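Local coordinates for protein BA42 (Bizionia argentinensis, PDB 4OA3) that is of unknown function but binds calcium ions and consists of a stand-alone TPM domain, a family that includes putative phosphatases, at residues Ala20-Asp23 with Ala24-Thr28. Sequence-based numbering, arbitrary orientation.
Sequences AIRD and AEKNT. With CA (calcium ion), chain B.
I21 and E25 sit one helical turn apart with their side chains running alongside each other. The methyl CG2 of I21 touches the carboxylate of E25, 3.6 Å from its OE2. With CG1 beside the backbone N (chi1 -67°), the CG2 methyl stands anti to it and faces the E25 carboxylate. The E25 chain runs extended beyond CG and presents both carboxylate oxygens to one calcium ion. OE1 of E25 lies 2.4 Å and OE2 2.5 Å from the calcium ion, so the carboxylate binds through both oxygens. Water 1 is a further ligand, and E31, D137, L139 and N141 complete the site. OE2 also accepts a hydrogen bond from the backbone N of I32, which helps fix the rotation of the carboxylate.

On the exposed side, D23 and K26 also run alongside each other. Their salt bridge is long, with OD1 of D23 3.7 Å from NZ of K26. The backbone changes here from helix to turn. The N of E25 bonds to O of I21 at 2.9 Å, an i to i+4 helical bond. The N of K26 instead bonds to O of D23 at 3.1 Å, an i to i+3 bond.

This is the C-terminal end of helix 11-24. I21 and A24 rest on I118 of helix 110-128, and the loop then leads to strand 31-37.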
ATOM      1  N   ALA A  20      -7.884   0.489  -8.108  1.00 14.95           N
ATOM      2  CA  ALA A  20      -8.207   0.588  -6.674  1.00 14.89           C
ATOM      3  C   ALA A  20      -7.386   1.695  -6.004  1.00 14.78           C
ATOM      4  O   ALA A  20      -7.888   2.464  -5.195  1.00 15.72           O
ATOM      5  CB  ALA A  20      -7.964  -0.740  -5.980  1.00 15.67           C
ATOM      6  N   ILE A  21      -6.104   1.834  -6.404  1.00 12.55           N
ATOM      7  CA  ILE A  21      -5.283   2.912  -5.877  1.00 11.31           C
ATOM      8  C   ILE A  21      -5.874   4.255  -6.289  1.00 13.73           C
ATOM      9  O   ILE A  21      -5.961   5.182  -5.483  1.00 14.32           O
ATOM     10  CB  ILE A  21      -3.799   2.792  -6.326  1.00 13.79           C
ATOM     11  CG1 ILE A  21      -3.194   1.526  -5.671  1.00 13.31           C
ATOM     12  CG2 ILE A  21      -3.013   4.040  -5.916  1.00 14.55           C
ATOM     13  CD1 ILE A  21      -1.806   1.125  -6.137  1.00 14.39           C
ATOM     14  N   ARG A  22      -6.253   4.384  -7.583  1.00 12.94           N
ATOM     15  CA  ARG A  22      -6.818   5.647  -8.046  1.00 14.90           C
ATOM     16  C   ARG A  22      -8.076   6.021  -7.270  1.00 16.56           C
ATOM     17  O   ARG A  22      -8.227   7.175  -6.867  1.00 16.95           O
ATOM     18  CB  ARG A  22      -7.136   5.558  -9.536  1.00 15.98           C
ATOM     19  CG  ARG A  22      -7.569   6.870 -10.146  1.00 21.67           C
ATOM     20  CD  ARG A  22      -7.529   6.806 -11.665  1.00 28.53           C
ATOM     21  NE  ARG A  22      -6.190   6.471 -12.147  1.00 28.71           N
ATOM     22  CZ  ARG A  22      -5.155   7.309 -12.212  1.00 42.88           C
ATOM     23  NH1 ARG A  22      -5.290   8.580 -11.850  1.00 23.45           N
ATOM     24  NH2 ARG A  22      -3.985   6.887 -12.657  1.00 36.17           N
ATOM     25  N   ASP A  23      -8.912   5.057  -6.988  1.00 15.53           N
ATOM     26  CA  ASP A  23     -10.146   5.301  -6.228  1.00 15.94           C
ATOM     27  C   ASP A  23      -9.837   5.653  -4.784  1.00 18.67           C
ATOM     28  O   ASP A  23     -10.403   6.608  -4.242  1.00 17.78           O
ATOM     29  CB  ASP A  23     -11.081   4.080  -6.288  1.00 17.94           C
ATOM     30  CG  ASP A  23     -11.697   3.812  -7.644  1.00 33.37           C
ATOM     31  OD1 ASP A  23     -11.890   4.780  -8.408  1.00 36.36           O
ATOM     32  OD2 ASP A  23     -12.050   2.637  -7.917  1.00 39.17           O
ATOM     33  N   ALA A  24      -8.892   4.932  -4.154  1.00 15.12           N
ATOM     34  CA  ALA A  24      -8.508   5.232  -2.782  1.00 14.62           C
ATOM     35  C   ALA A  24      -7.955   6.644  -2.630  1.00 17.29           C
ATOM     36  O   ALA A  24      -8.217   7.325  -1.651  1.00 16.30           O
ATOM     37  CB  ALA A  24      -7.472   4.225  -2.312  1.00 15.09           C
ATOM     38  N   GLU A  25      -7.163   7.103  -3.621  1.00 13.42           N
ATOM     39  CA  GLU A  25      -6.575   8.422  -3.581  1.00 14.27           C
ATOM     40  C   GLU A  25      -7.564   9.559  -3.887  1.00 16.48           C
ATOM     41  O   GLU A  25      -7.168  10.725  -3.848  1.00 18.05           O
ATOM     42  CB  GLU A  25      -5.353   8.483  -4.529  1.00 14.43           C
ATOM     43  CG  GLU A  25      -4.194   7.626  -4.029  1.00 14.01           C
ATOM     44  CD  GLU A  25      -2.917   7.765  -4.831  1.00 17.04           C
ATOM     45  OE1 GLU A  25      -2.925   8.511  -5.842  1.00 14.83           O
ATOM     46  OE2 GLU A  25      -1.898   7.124  -4.466  1.00 14.61           O
ATOM     47  N   LYS A  26      -8.836   9.241  -4.119  1.00 17.07           N
ATOM     48  CA  LYS A  26      -9.882  10.276  -4.184  1.00 17.73           C
ATOM     49  C   LYS A  26     -10.525  10.431  -2.783  1.00 22.33           C
ATOM     50  O   LYS A  26     -11.354  11.320  -2.606  1.00 23.14           O
ATOM     51  CB  LYS A  26     -10.953   9.906  -5.194  1.00 20.81           C
ATOM     52  CG  LYS A  26     -10.481   9.882  -6.631  1.00 22.18           C
ATOM     53  CD  LYS A  26     -11.605   9.383  -7.520  1.00 34.43           C
ATOM     54  CE  LYS A  26     -11.168   9.185  -8.938  1.00 53.88           C
ATOM     55  NZ  LYS A  26     -12.050   8.224  -9.656  1.00 64.95           N
ATOM     56  N   ASN A  27     -10.193   9.557  -1.811  1.00 18.44           N
ATOM     57  CA  ASN A  27     -10.733   9.627  -0.441  1.00 18.13           C
ATOM     58  C   ASN A  27      -9.760  10.236   0.536  1.00 21.08           C
ATOM     59  O   ASN A  27     -10.148  10.637   1.644  1.00 20.77           O
ATOM     60  CB  ASN A  27     -11.062   8.223   0.059  1.00 21.23           C
ATOM     61  CG  ASN A  27     -12.180   7.575  -0.690  1.00 32.37           C
ATOM     62  OD1 ASN A  27     -13.120   8.241  -1.140  1.00 33.42           O
ATOM     63  ND2 ASN A  27     -12.178   6.253  -0.750  1.00 30.89           N
ATOM     64  N   THR A  28      -8.502  10.315   0.158  1.00 17.35           N
ATOM     65  CA  THR A  28      -7.459  10.831   1.051  1.00 17.30           C
ATOM     66  C   THR A  28      -6.378  11.545   0.264  1.00 19.28           C
ATOM     67  O   THR A  28      -6.243  11.290  -0.930  1.00 17.63           O
ATOM     68  CB  THR A  28      -6.810   9.643   1.811  1.00 16.74           C
ATOM     69  OG1 THR A  28      -5.814  10.120   2.713  1.00 17.05           O
ATOM     70  CG2 THR A  28      -6.175   8.602   0.851  1.00 17.22           C
TER
HETATM   71 CA    CA B 201      -0.597   8.045  -6.429  1.00 13.86          CA
HETATM   72  O   HOH W   1       0.697   6.217  -5.568  1.00 13.55           O